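Local coordinates for protein oligoribonuclease (Colwellia psychrerythraea, PDB 6A4D) that probably hydrolyses short oligoribonucleotides from their 3' ends as an exonuclease of the RNase H-like clan, at residues L14-T19 against L29-I34; P47-S52 against S81-A86. The protein carries 1 engineered substitution. All coordinates share one frame; numbering follows the deposited sequence.

From the N terminus, strand 11-18 runs out, the chain turns through nine residues and strand 28-36 returns beside it; interaction 1 closes this hairpin in the middle of the mixed sheet. The chain then adds strand 42-50 on the far side of 28-36, crosses a mostly helical excursion of 28 residues and comes back at 81-86, where interaction 2 closes a longer loop. The two loops follow one another in series, neither enclosing nor crossing the other. They meet through probable backbone hydrogen bonds between Leu29 and Ile51 and between Ile31 and Phe49, so the ligand-binding hairpin continues through the sheet to its edge strand and to the start of helix 85-99.

Interaction 1. Residues L14-T19 against L29-I34; sequences LDLEMT and LEIAII. With 9RC (5'-O-[(S)-hydroxy(4-nitrophenoxy)phosphoryl]thymidine), chain D.
The 3'-hydroxyl of the bound thymidine nucleotide, 9RC OAK, is gripped twice at the end of an antiparallel beta hairpin in the RNase H-like exonuclease fold. 9RC OAK donates to Glu17 OE1 at 2.9 Å and accepts from Met18 N at 3.1 Å, the latter bond nearly straight (166°), so neighbouring residues of one strand read the same oxygen. Met18 SD lies against the sugar, while Lys157 and Asn62 also hold the ligand. Glu17 reaches OAK because its chain, with CG beside the backbone N, bends at chi2 (-44°). Asp15 and Glu17 are consistent with the Asp-X-Glu pair that binds metal in DEDD exonucleases; here Asp15 OD2 and Glu17 OE2 approach to 2.9 Å, a closeness of two acceptors that would probably be costly were both charged.

One shell out, a classic beta bulge sets the Glu17 backbone. Glu17 O accepts from both Leu29 N (2.8 Å) and Glu30 N (3.3 Å), each donor standing about 36° above the carbonyl plane, and Glu17 N in return donates to Glu30 O. The two glutamates run side by side on the face that also carries Asp15 and Ala32. Glu30 OE1, buried without a polar partner, comes within 3.3 Å of Glu17 CG, whereas Glu30 OE2 forms a salt bridge with Arg77. Asp15 and Ala32 exchange a reciprocal pair of backbone bonds farther along. On the other face, Leu16 lies alongside Ile31, with Leu16 CD2 pressed tightly on Ile31 CG1 at 3.5 Å.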
loop_
_atom_site.group_PDB
_atom_site.type_symbol
_atom_site.label_atom_id
_atom_site.label_comp_id
_atom_site.label_asym_id
_atom_site.label_seq_id
_atom_site.Cartn_x
_atom_site.Cartn_y
_atom_site.Cartn_z
ATOM N N LEU A 14 5.979 3.008 10.980
ATOM C CA LEU A 14 6.407 1.762 11.561
ATOM C C LEU A 14 7.171 0.858 10.658
ATOM O O LEU A 14 7.194 0.994 9.427
ATOM C CB LEU A 14 5.229 1.056 12.176
ATOM C CG LEU A 14 4.016 0.749 11.347
ATOM C CD1 LEU A 14 4.254 -0.532 10.609
ATOM C CD2 LEU A 14 2.809 0.563 12.262
ATOM N N ASP A 15 7.829 -0.095 11.281
ATOM C CA ASP A 15 8.492 -1.122 10.522
ATOM C C ASP A 15 8.374 -2.404 11.300
ATOM O O ASP A 15 8.351 -2.375 12.517
ATOM C CB ASP A 15 9.944 -0.742 10.258
ATOM C CG ASP A 15 10.716 -1.823 9.473
ATOM O OD1 ASP A 15 10.256 -2.178 8.357
ATOM O OD2 ASP A 15 11.763 -2.306 9.996
ATOM N N LEU A 16 8.284 -3.515 10.559
ATOM C CA LEU A 16 8.120 -4.853 11.108
ATOM C C LEU A 16 9.172 -5.772 10.521
ATOM O O LEU A 16 9.596 -5.606 9.384
ATOM C CB LEU A 16 6.768 -5.441 10.696
ATOM C CG LEU A 16 5.459 -4.912 11.273
ATOM C CD1 LEU A 16 4.301 -5.872 11.016
ATOM C CD2 LEU A 16 5.523 -4.640 12.747
ATOM N N GLU A 17 9.575 -6.775 11.293
ATOM C CA GLU A 17 10.292 -7.917 10.737
ATOM C C GLU A 17 9.353 -9.097 10.894
ATOM O O GLU A 17 8.562 -9.148 11.856
ATOM C CB GLU A 17 11.629 -8.131 11.437
ATOM C CG GLU A 17 12.617 -6.955 11.403
ATOM C CD GLU A 17 12.725 -6.302 10.033
ATOM O OE1 GLU A 17 12.901 -7.037 9.039
ATOM O OE2 GLU A 17 12.573 -5.056 9.935
ATOM N N MET A 18 9.410 -10.005 9.925
ATOM C CA MET A 18 8.583 -11.193 9.907
ATOM C C MET A 18 9.465 -12.434 9.584
ATOM O O MET A 18 10.666 -12.317 9.384
ATOM C CB MET A 18 7.536 -11.014 8.841
ATOM C CG MET A 18 6.728 -9.750 8.954
ATOM S SD MET A 18 7.448 -8.272 8.186
ATOM C CE MET A 18 5.995 -7.584 7.423
ATOM N N THR A 19 8.849 -13.603 9.499
ATOM C CA THR A 19 9.557 -14.867 9.199
ATOM C C THR A 19 9.496 -15.158 7.737
ATOM O O THR A 19 9.976 -16.201 7.285
ATOM C CB THR A 19 8.921 -16.106 9.916
ATOM O OG1 THR A 19 7.498 -16.130 9.684
ATOM C CG2 THR A 19 9.183 -16.037 11.351
ATOM N N LEU A 29 8.046 -10.954 13.881
ATOM C CA LEU A 29 9.184 -11.049 14.826
ATOM C C LEU A 29 9.515 -9.785 15.606
ATOM O O LEU A 29 10.011 -9.866 16.732
ATOM C CB LEU A 29 10.425 -11.549 14.088
ATOM C CG LEU A 29 10.244 -12.958 13.531
ATOM C CD1 LEU A 29 11.498 -13.365 12.801
ATOM C CD2 LEU A 29 9.910 -13.941 14.654
ATOM N N GLU A 30 9.223 -8.624 15.029
ATOM C CA GLU A 30 9.608 -7.351 15.642
ATOM C C GLU A 30 8.682 -6.259 15.182
ATOM O O GLU A 30 8.213 -6.298 14.047
ATOM C CB GLU A 30 11.029 -6.968 15.219
ATOM C CG GLU A 30 11.736 -5.991 16.146
ATOM C CD GLU A 30 13.044 -5.448 15.556
ATOM O OE1 GLU A 30 13.296 -5.555 14.338
ATOM O OE2 GLU A 30 13.830 -4.875 16.325
ATOM N N ILE A 31 8.455 -5.290 16.061
ATOM C CA ILE A 31 7.748 -4.080 15.725
ATOM C C ILE A 31 8.450 -2.842 16.348
ATOM O O ILE A 31 8.913 -2.859 17.483
ATOM C CB ILE A 31 6.239 -4.202 16.120
ATOM C CG1 ILE A 31 5.473 -2.928 15.752
ATOM C CG2 ILE A 31 6.021 -4.508 17.606
ATOM C CD1 ILE A 31 3.978 -3.143 15.739
ATOM N N ALA A 32 8.581 -1.795 15.557
ATOM C CA ALA A 32 9.069 -0.471 16.031
ATOM C C ALA A 32 8.141 0.617 15.477
ATOM O O ALA A 32 7.612 0.458 14.367
ATOM C CB ALA A 32 10.506 -0.240 15.583
ATOM N N ILE A 33 7.899 1.666 16.261
ATOM C CA ILE A 33 6.998 2.760 15.857
ATOM C C ILE A 33 7.689 4.108 16.137
ATOM O O ILE A 33 8.271 4.305 17.202
ATOM C CB ILE A 33 5.636 2.749 16.611
ATOM C CG1 ILE A 33 4.909 1.403 16.512
ATOM C CG2 ILE A 33 4.705 3.900 16.156
ATOM C CD1 ILE A 33 3.925 1.212 17.655
ATOM N N ILE A 34 7.608 5.040 15.192
ATOM C CA ILE A 34 8.024 6.431 15.426
ATOM C C ILE A 34 6.872 7.338 15.034
ATOM O O ILE A 34 6.192 7.124 14.045
ATOM C CB ILE A 34 9.311 6.741 14.653
ATOM C CG1 ILE A 34 10.444 5.979 15.320
ATOM C CG2 ILE A 34 9.579 8.247 14.593
ATOM C CD1 ILE A 34 11.832 6.251 14.809
HETATM O OAJ 9RC D . 11.739 -13.158 3.745
HETATM C CAE 9RC D . 12.177 -12.133 3.226
HETATM N NAI 9RC D . 13.073 -12.248 2.157
HETATM C CAL 9RC D . 13.598 -11.131 1.535
HETATM O OAS 9RC D . 14.405 -11.291 0.628
HETATM C CAT 9RC D . 13.226 -9.863 1.955
HETATM C CAU 9RC D . 13.760 -8.722 1.329
HETATM C CAF 9RC D . 12.320 -9.770 3.000
HETATM N NAB 9RC D . 11.786 -10.913 3.641
HETATM C CAA 9RC D . 10.803 -10.804 4.780
HETATM O OAC 9RC D . 10.237 -9.490 4.813
HETATM C CAD 9RC D . 11.442 -10.999 6.138
HETATM C CAH 9RC D . 11.694 -9.588 6.576
HETATM O OAK 9RC D . 11.698 -9.434 7.983
HETATM C CAG 9RC D . 10.503 -8.892 6.080
HETATM C CAR 9RC D . 10.760 -7.342 6.007
HETATM O OAQ 9RC D . 11.775 -6.937 5.024
HETATM P PAP 9RC D . 13.074 -5.983 5.434
HETATM O OAO 9RC D . 12.663 -4.590 5.800
HETATM O OAN 9RC D . 13.709 -6.785 6.658
HETATM O OAM 9RC D . 14.236 -6.044 4.327
HETATM C CAV 9RC D . 14.615 -5.094 3.418
HETATM C CAW 9RC D . 15.265 -5.605 2.290
HETATM C CAY 9RC D . 15.719 -4.759 1.289
HETATM C CBA 9RC D . 15.514 -3.382 1.412
HETATM N NBB 9RC D . 15.969 -2.602 0.433
HETATM O OBD 9RC D . 15.026 -2.100 -0.603
HETATM O OBC 9RC D . 17.446 -2.324 0.401
HETATM C CAZ 9RC D . 14.869 -2.844 2.544
HETATM C CAX 9RC D . 14.419 -3.698 3.552
#

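Interaction 2. Residues P47-S52 against S81-A86; sequences PIFAIS and SEVSLA
An ST turn at Ser81, just where helix 74-80 ends, presents the connection to helix 85-99 to the end of edge strand 42-50. The Ser81 hydroxyl is swung anti to its backbone N (chi1 -166°), a position in which OG does two jobs. Ser81 OG accepts from Val83 N at 2.8 Å, closing the turn, and donates to Ala50 O, also at 2.8 Å, approaching from above the carbonyl plane. An alanine here would remove OG and with it both bonds, and would probably loosen the turn and its hold on the strand end.

With the turn closed, Val83 is brought over the strand. The Val83 side chain crosses that of Phe49 at about a right angle, and Val83 CG1, anti to its own backbone N, touches Phe49 CD1 at 3.7 Å. The same ring also packs on Ala88 and Glu91 of helix 85-99, so Phe49 meets both the turn and the helix that follows it. The CG2 branch of Ile51 lies against the Val83 carbonyl and near the amide of Leu85, while its other branch meets Leu85 tip to tip, Ile51 CD1 to Leu85 CD1 at 4.2 Å. Ser84, between Val83 and Leu85 in the chain, is the N-cap of helix 85-99, its OG accepting from His87 N.

The backbone adds a second polar tie: Ser52 N donates to Val83 O at 2.9 Å (161° at the hydrogen), in the carbonyl plane. Beyond it the two partly exposed serines face each other, the CB of Ser52 resting against the Ser81 carbonyl. A water joins their polar atoms, its oxygen lying 2.5 Å from Ser52 OG and donating to Ser81 O at 2.6 Å.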
loop_
_atom_site.group_PDB
_atom_site.type_symbol
_atom_site.label_atom_id
_atom_site.label_comp_id
_atom_site.label_asym_id
_atom_site.label_seq_id
_atom_site.Cartn_x
_atom_site.Cartn_y
_atom_site.Cartn_z
ATOM N N PRO A 47 8.185 2.067 22.143
ATOM C CA PRO A 47 8.868 0.859 22.670
ATOM C C PRO A 47 9.104 -0.171 21.556
ATOM O O PRO A 47 8.165 -0.484 20.810
ATOM C CB PRO A 47 7.877 0.340 23.694
ATOM C CG PRO A 47 6.540 0.828 23.256
ATOM C CD PRO A 47 6.794 2.179 22.637
ATOM N N ILE A 48 10.337 -0.642 21.420
ATOM C CA ILE A 48 10.693 -1.664 20.440
ATOM C C ILE A 48 10.399 -3.071 21.021
ATOM O O ILE A 48 10.776 -3.334 22.151
ATOM C CB ILE A 48 12.191 -1.603 20.105
ATOM C CG1 ILE A 48 12.617 -0.178 19.711
ATOM C CG2 ILE A 48 12.529 -2.564 18.977
ATOM C CD1 ILE A 48 14.125 0.024 19.711
ATOM N N PHE A 49 9.721 -3.960 20.284
ATOM C CA PHE A 49 9.516 -5.352 20.767
ATOM C C PHE A 49 10.032 -6.400 19.826
ATOM O O PHE A 49 9.588 -6.461 18.669
ATOM C CB PHE A 49 8.056 -5.675 20.983
ATOM C CG PHE A 49 7.389 -4.795 21.957
ATOM C CD1 PHE A 49 7.522 -5.025 23.306
ATOM C CD2 PHE A 49 6.646 -3.702 21.523
ATOM C CE1 PHE A 49 6.892 -4.203 24.215
ATOM C CE2 PHE A 49 6.014 -2.886 22.421
ATOM C CZ PHE A 49 6.136 -3.132 23.772
ATOM N N ALA A 50 10.936 -7.249 20.308
ATOM C CA ALA A 50 11.118 -8.551 19.651
ATOM C C ALA A 50 10.055 -9.468 20.262
ATOM O O ALA A 50 9.917 -9.557 21.512
ATOM C CB ALA A 50 12.517 -9.110 19.821
ATOM N N ILE A 51 9.284 -10.086 19.370
ATOM C CA ILE A 51 8.162 -10.940 19.757
ATOM C C ILE A 51 8.679 -12.346 20.012
ATOM O O ILE A 51 9.363 -12.945 19.165
ATOM C CB ILE A 51 7.081 -11.113 18.672
ATOM C CG1 ILE A 51 6.617 -9.767 18.069
ATOM C CG2 ILE A 51 5.893 -11.902 19.259
ATOM C CD1 ILE A 51 6.169 -8.757 19.104
ATOM N N SER A 52 8.291 -12.883 21.163
ATOM C CA SER A 52 8.642 -14.244 21.536
ATOM C C SER A 52 8.100 -15.225 20.518
ATOM O O SER A 52 6.943 -15.149 20.093
ATOM C CB SER A 52 8.079 -14.590 22.927
ATOM O OG SER A 52 8.299 -15.953 23.211
ATOM N N SER A 81 13.100 -13.260 24.349
ATOM C CA SER A 81 11.834 -12.615 24.666
ATOM C C SER A 81 10.798 -13.570 25.287
ATOM O O SER A 81 10.641 -14.718 24.832
ATOM C CB SER A 81 11.209 -11.989 23.423
ATOM O OG SER A 81 10.157 -11.112 23.813
ATOM N N GLU A 82 10.071 -13.031 26.264
ATOM C CA GLU A 82 8.793 -13.546 26.712
ATOM C C GLU A 82 7.621 -12.654 26.268
ATOM O O GLU A 82 6.491 -12.788 26.789
ATOM C CB GLU A 82 8.759 -13.591 28.247
ATOM C CG GLU A 82 9.902 -14.305 28.948
ATOM C CD GLU A 82 9.696 -14.246 30.458
ATOM O OE1 GLU A 82 9.633 -13.123 30.988
ATOM O OE2 GLU A 82 9.535 -15.301 31.113
ATOM N N VAL A 83 7.869 -11.735 25.338
ATOM C CA VAL A 83 6.864 -10.737 24.955
ATOM C C VAL A 83 5.895 -11.381 23.992
ATOM O O VAL A 83 6.276 -11.748 22.908
ATOM C CB VAL A 83 7.510 -9.472 24.314
ATOM C CG1 VAL A 83 6.473 -8.576 23.630
ATOM C CG2 VAL A 83 8.295 -8.701 25.377
ATOM N N SER A 84 4.640 -11.477 24.384
ATOM C CA SER A 84 3.615 -11.953 23.505
ATOM C C SER A 84 3.169 -10.832 22.589
ATOM O O SER A 84 3.255 -9.639 22.953
ATOM C CB SER A 84 2.403 -12.408 24.305
ATOM O OG SER A 84 1.682 -11.293 24.802
ATOM N N LEU A 85 2.636 -11.248 21.433
ATOM C CA LEU A 85 2.088 -10.340 20.443
ATOM C C LEU A 85 0.938 -9.528 20.996
ATOM O O LEU A 85 0.888 -8.306 20.752
ATOM C CB LEU A 85 1.643 -11.120 19.222
ATOM C CG LEU A 85 1.269 -10.421 17.931
ATOM C CD1 LEU A 85 2.395 -9.558 17.363
ATOM C CD2 LEU A 85 0.878 -11.493 16.946
ATOM N N ALA A 86 0.046 -10.192 21.766
ATOM C CA ALA A 86 -1.017 -9.511 22.493
ATOM C C ALA A 86 -0.440 -8.340 23.273
ATOM O O ALA A 86 -0.992 -7.236 23.232
ATOM C CB ALA A 86 -1.771 -10.457 23.438
HETATM O O HOH W 1 10.711 -16.637 23.093
#